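Local structure of enoyl-acyl carrier protein reductase (6KIA) at residues Cys288-Arg292 against Ser399-Leu403; Ser305-Leu309 against His426-Ala430. The protein is an enoyl-acyl carrier protein reductase that binds NADH and probably uses it to reduce the enoyl-thioester double bond in fatty acid synthesis. All blocks are in the same frame, centred on the assembly; numbering follows the deposited sequence.

How the interactions relate
Interaction 1 is the inner of the two: residues 288-292 touch the nicotinamide end of the bound NADH and rest on residues 399-403 of helix 394-413. Interaction 2 lies one layer further out, with the side chain of Leu306 about 8 Å from the cofactor, and joins the approach to helix 309-315 to the start of helix 426-436. Their centres are 9 Å apart and they meet directly. Pro289 CG packs 3.3 Å from Ile429 CD1, Leu306 CD1 lies 3.6 Å from Glu290 O, and Leu306 CD2 comes within 3.5 Å of Ser399 OG. Interaction 2 thus lies next to the cofactor-binding loop, while interaction 1 makes the contact with NADH.

Interaction 1: residues Cys288-Arg292 against Ser399-Leu403; sequences CPEIR and SALVL. With NAI (1,4-dihydronicotinamide adenine dinucleotide), chain D.
The polar part of this contact is a single hydrogen bond from the backbone of Arg292 to the hydroxyl of Ser399: Arg292 N to Ser399 OG is 3.0 Å, and the N-H points almost straight at the oxygen (177°). With OG set anti to its own carbonyl carbon (chi1 -66°), the hydroxyl faces the loop and is also hydrogen-bonded to Thr395 O one turn back, so two partners grip this buried oxygen. The same OG sits beside Ile291 CB.

Apolar contacts fill the rest, and Ile291 carries most of them. With its CG1 between the backbone N and the carbonyl carbon and CG2 beside the backbone N, CG1 runs past the carboxamide of NADH and CG2 turns to Val402. CG2 lands 3.6 Å from Val402 CB, while CD1 reaches Leu403 CD1 at 3.4 Å, a tight methyl pair between side chains that cross at about a right angle. Val402 CG1 touches both Ile291 CG2 and the ring of Pro289, 4.1 Å from Pro289 CD.

Residues 288-292 leave the carboxyl end of strand 283-287, part of the largely parallel sheet of this Rossmann-clan enzyme, and such strand ends form the cofactor site in that fold. Helix 394-413 packs against this loop, whose backbone lies against the nicotinamide.

Towards NADH, the loop uses mainly its backbone. Ile291 N donates to the carboxamide oxygen O7N of NADH at 3.1 Å, again nearly straight (176°), which helps fix the rotation of the carboxamide. Pro289 O lies 3.3 Å from C4N, the hydride-carrying carbon of the nicotinamide, and is itself hydrogen-bonded to Tyr33. Ile291 CG1 lies in van der Waals contact with the carboxamide, 3.7 Å from N7N of NADH.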
# COMPACT_ATOMS: atom_id res chain seq x y z
N CYS A 288 -4.37 5.69 2.65
CA CYS A 288 -5.57 4.84 2.62
C CYS A 288 -5.72 3.96 3.85
O CYS A 288 -4.74 3.73 4.56
CB CYS A 288 -5.55 3.97 1.36
SG CYS A 288 -5.76 4.92 -0.19
N PRO A 289 -6.92 3.42 4.09
CA PRO A 289 -7.10 2.58 5.29
C PRO A 289 -6.37 1.25 5.32
O PRO A 289 -5.97 0.70 4.30
CB PRO A 289 -8.61 2.29 5.29
CG PRO A 289 -9.20 3.40 4.53
CD PRO A 289 -8.21 3.68 3.43
N GLU A 290 -6.24 0.71 6.54
CA GLU A 290 -5.79 -0.65 6.76
C GLU A 290 -6.76 -1.64 6.11
O GLU A 290 -7.98 -1.59 6.37
CB GLU A 290 -5.73 -0.95 8.27
CG GLU A 290 -4.91 0.03 9.10
CD GLU A 290 -5.69 1.28 9.55
OE1 GLU A 290 -6.86 1.48 9.16
OE2 GLU A 290 -5.12 2.07 10.33
N ILE A 291 -6.23 -2.52 5.27
CA ILE A 291 -7.02 -3.61 4.71
C ILE A 291 -6.17 -4.87 4.65
O ILE A 291 -4.99 -4.85 5.00
CB ILE A 291 -7.58 -3.28 3.31
CG1 ILE A 291 -6.46 -2.92 2.33
CG2 ILE A 291 -8.59 -2.12 3.36
CD1 ILE A 291 -6.99 -2.87 0.92
N ARG A 292 -6.77 -5.99 4.25
CA ARG A 292 -5.98 -7.20 4.06
C ARG A 292 -5.72 -7.46 2.58
O ARG A 292 -6.65 -7.67 1.78
CB ARG A 292 -6.66 -8.40 4.73
CG ARG A 292 -6.65 -8.24 6.24
CD ARG A 292 -7.12 -9.49 6.96
NE ARG A 292 -6.06 -10.48 7.13
CZ ARG A 292 -5.97 -11.62 6.45
NH1 ARG A 292 -6.90 -11.92 5.55
NH2 ARG A 292 -4.97 -12.45 6.68
N SER A 399 -12.53 -5.36 3.26
CA SER A 399 -11.38 -4.98 2.43
C SER A 399 -11.85 -4.77 1.00
O SER A 399 -11.44 -3.79 0.37
CB SER A 399 -10.28 -6.03 2.49
OG SER A 399 -9.71 -6.12 3.79
N ALA A 400 -12.70 -5.67 0.48
CA ALA A 400 -13.24 -5.44 -0.88
C ALA A 400 -14.04 -4.13 -0.97
O ALA A 400 -13.99 -3.44 -2.00
CB ALA A 400 -14.10 -6.62 -1.34
N LEU A 401 -14.79 -3.80 0.08
CA LEU A 401 -15.52 -2.52 0.07
C LEU A 401 -14.57 -1.32 0.01
O LEU A 401 -14.83 -0.33 -0.70
CB LEU A 401 -16.40 -2.44 1.32
CG LEU A 401 -17.62 -3.37 1.37
CD1 LEU A 401 -18.56 -2.91 2.50
CD2 LEU A 401 -18.39 -3.39 0.05
N VAL A 402 -13.47 -1.39 0.75
CA VAL A 402 -12.51 -0.28 0.74
C VAL A 402 -11.84 -0.15 -0.65
O VAL A 402 -11.65 0.97 -1.12
CB VAL A 402 -11.44 -0.44 1.85
CG1 VAL A 402 -10.38 0.66 1.72
CG2 VAL A 402 -12.10 -0.34 3.22
N LEU A 403 -11.52 -1.26 -1.30
CA LEU A 403 -11.05 -1.18 -2.70
C LEU A 403 -12.04 -0.42 -3.58
O LEU A 403 -11.68 0.55 -4.35
CB LEU A 403 -10.82 -2.58 -3.28
CG LEU A 403 -9.41 -3.15 -3.28
CD1 LEU A 403 -8.75 -3.05 -1.94
CD2 LEU A 403 -9.41 -4.60 -3.85
PA NAI D . -0.04 -5.77 -3.23
O1A NAI D . -1.18 -6.16 -4.13
O2A NAI D . 0.88 -6.89 -2.78
O5B NAI D . 0.75 -4.61 -3.97
C5B NAI D . 2.14 -4.47 -3.76
C4B NAI D . 2.61 -3.61 -4.97
O4B NAI D . 4.11 -3.31 -4.70
C3B NAI D . 2.52 -4.22 -6.09
O3B NAI D . 2.07 -3.33 -7.19
C2B NAI D . 4.06 -4.76 -6.39
O2B NAI D . 4.20 -5.08 -7.83
C1B NAI D . 4.80 -3.80 -5.98
N9A NAI D . 6.10 -4.29 -5.47
C8A NAI D . 6.48 -5.04 -4.42
N7A NAI D . 7.81 -5.16 -4.47
C5A NAI D . 8.25 -4.48 -5.55
C6A NAI D . 9.56 -4.34 -5.99
N6A NAI D . 10.82 -4.82 -5.52
N1A NAI D . 9.77 -3.61 -7.10
C2A NAI D . 8.72 -3.05 -7.77
N3A NAI D . 7.42 -3.19 -7.32
C4A NAI D . 7.21 -3.93 -6.19
O3 NAI D . -0.59 -5.08 -1.83
PN NAI D . -1.23 -3.62 -1.59
O1N NAI D . -2.43 -3.42 -2.46
O2N NAI D . -1.54 -3.61 -0.10
O5D NAI D . -0.10 -2.55 -1.94
C5D NAI D . -0.32 -1.52 -2.90
C4D NAI D . -0.01 -0.17 -2.21
O4D NAI D . -0.95 0.06 -1.31
C3D NAI D . 1.30 -0.24 -1.43
O3D NAI D . 2.12 0.85 -1.68
C2D NAI D . 0.79 -0.18 0.03
O2D NAI D . 1.89 0.25 0.90
C1D NAI D . -0.22 0.64 -0.03
N1N NAI D . -1.13 0.54 1.12
C2N NAI D . -1.52 -0.68 1.63
C3N NAI D . -2.34 -0.73 2.76
C7N NAI D . -2.83 -2.06 3.33
O7N NAI D . -3.27 -2.13 4.47
N7N NAI D . -2.78 -3.22 2.50
C4N NAI D . -2.79 0.43 3.38
C5N NAI D . -2.42 1.66 2.83
C6N NAI D . -1.59 1.70 1.71

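Interaction 2: residues Ser305-Leu309 against His426-Ala430; sequences SLFPL and HDVIA
Side-chain packing around one buried histidine, helped by a bridging water, joins the turn just ahead of helix 309-315 to the first turn of helix 426-436. The turn is a type I beta turn from Leu306 to Leu309, closed by its own backbone bond, and His426 reaches across to it. Leu309 CB sits over one face of the imidazole in a CH-pi contact, 4.0 Å from the centroid of the His426 ring and displaced toward the rim. Leu309 CG is anti to the backbone N (chi1 180°), which lays the side chain across the imidazole, with CD1 3.8 Å from His426 CG and also near Ile429 CG2. Beyond the ring, Ser305 O approaches His426 CE1 obliquely at 3.3 Å. The polar link is indirect: a water in the plane of the imidazole, 2.8 Å from His426 ND1, also gives a weak hydrogen bond to Pro308 O. Although Leu309 N comes close to ND1, the angle is too poor for a bond. Ser305 O is buried here without a hydrogen-bond partner, so the nearby CE1-H, polarised by the two flanking ring nitrogens, probably offers it some electrostatic compensation.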
# COMPACT_ATOMS: atom_id res chain seq x y z
N SER A 305 -8.30 -2.48 12.69
CA SER A 305 -8.67 -1.09 12.39
C SER A 305 -9.85 -0.98 11.43
O SER A 305 -10.51 0.04 11.39
CB SER A 305 -7.47 -0.34 11.81
OG SER A 305 -6.40 -0.28 12.75
N LEU A 306 -10.14 -2.05 10.71
CA LEU A 306 -11.09 -2.00 9.61
C LEU A 306 -12.55 -2.22 10.04
O LEU A 306 -13.47 -1.65 9.44
CB LEU A 306 -10.69 -3.04 8.56
CG LEU A 306 -11.55 -3.22 7.30
CD1 LEU A 306 -11.60 -1.94 6.48
CD2 LEU A 306 -10.93 -4.36 6.50
N PHE A 307 -12.78 -3.01 11.09
CA PHE A 307 -14.17 -3.33 11.48
C PHE A 307 -15.11 -2.14 11.70
O PHE A 307 -16.29 -2.20 11.30
CB PHE A 307 -14.16 -4.22 12.73
CG PHE A 307 -13.50 -5.55 12.52
CD1 PHE A 307 -14.12 -6.53 11.76
CD2 PHE A 307 -12.27 -5.82 13.08
CE1 PHE A 307 -13.51 -7.78 11.56
CE2 PHE A 307 -11.65 -7.06 12.90
CZ PHE A 307 -12.26 -8.04 12.15
N PRO A 308 -14.62 -1.04 12.32
CA PRO A 308 -15.53 0.09 12.51
C PRO A 308 -16.02 0.75 11.21
O PRO A 308 -16.91 1.60 11.29
CB PRO A 308 -14.70 1.08 13.35
CG PRO A 308 -13.69 0.21 14.05
CD PRO A 308 -13.34 -0.84 13.06
N LEU A 309 -15.49 0.35 10.06
CA LEU A 309 -16.08 0.82 8.78
C LEU A 309 -17.56 0.47 8.74
O LEU A 309 -18.37 1.21 8.17
CB LEU A 309 -15.33 0.21 7.58
CG LEU A 309 -15.86 0.62 6.20
CD1 LEU A 309 -15.61 2.13 5.97
CD2 LEU A 309 -15.23 -0.22 5.07
N HIS A 426 -12.35 6.39 6.97
CA HIS A 426 -13.60 5.67 6.86
C HIS A 426 -14.79 6.56 6.53
O HIS A 426 -15.75 6.08 5.95
CB HIS A 426 -13.93 4.90 8.15
CG HIS A 426 -13.07 3.70 8.36
ND1 HIS A 426 -13.29 2.79 9.38
CD2 HIS A 426 -11.98 3.25 7.69
CE1 HIS A 426 -12.38 1.84 9.32
NE2 HIS A 426 -11.57 2.09 8.30
N ASP A 427 -14.72 7.82 6.94
CA ASP A 427 -15.84 8.72 6.72
C ASP A 427 -16.10 8.94 5.23
O ASP A 427 -17.20 8.65 4.72
CB ASP A 427 -15.64 10.07 7.46
CG ASP A 427 -14.41 10.84 7.01
OD1 ASP A 427 -13.35 10.25 6.67
OD2 ASP A 427 -14.51 12.09 6.97
N VAL A 428 -15.08 9.37 4.50
CA VAL A 428 -15.29 9.70 3.09
C VAL A 428 -15.46 8.42 2.25
O VAL A 428 -16.19 8.41 1.26
CB VAL A 428 -14.14 10.57 2.57
CG1 VAL A 428 -12.82 9.77 2.46
CG2 VAL A 428 -14.53 11.20 1.21
N ILE A 429 -14.86 7.32 2.68
CA ILE A 429 -15.05 6.07 1.96
C ILE A 429 -16.49 5.55 2.15
O ILE A 429 -17.13 5.07 1.21
CB ILE A 429 -14.02 5.03 2.42
CG1 ILE A 429 -12.65 5.38 1.84
CG2 ILE A 429 -14.43 3.60 2.06
CD1 ILE A 429 -11.53 4.76 2.62
N ALA A 430 -17.04 5.70 3.36
CA ALA A 430 -18.42 5.30 3.60
C ALA A 430 -19.38 6.19 2.80
O ALA A 430 -20.34 5.69 2.21
CB ALA A 430 -18.72 5.36 5.11
O HOH W 1 -15.11 3.94 11.12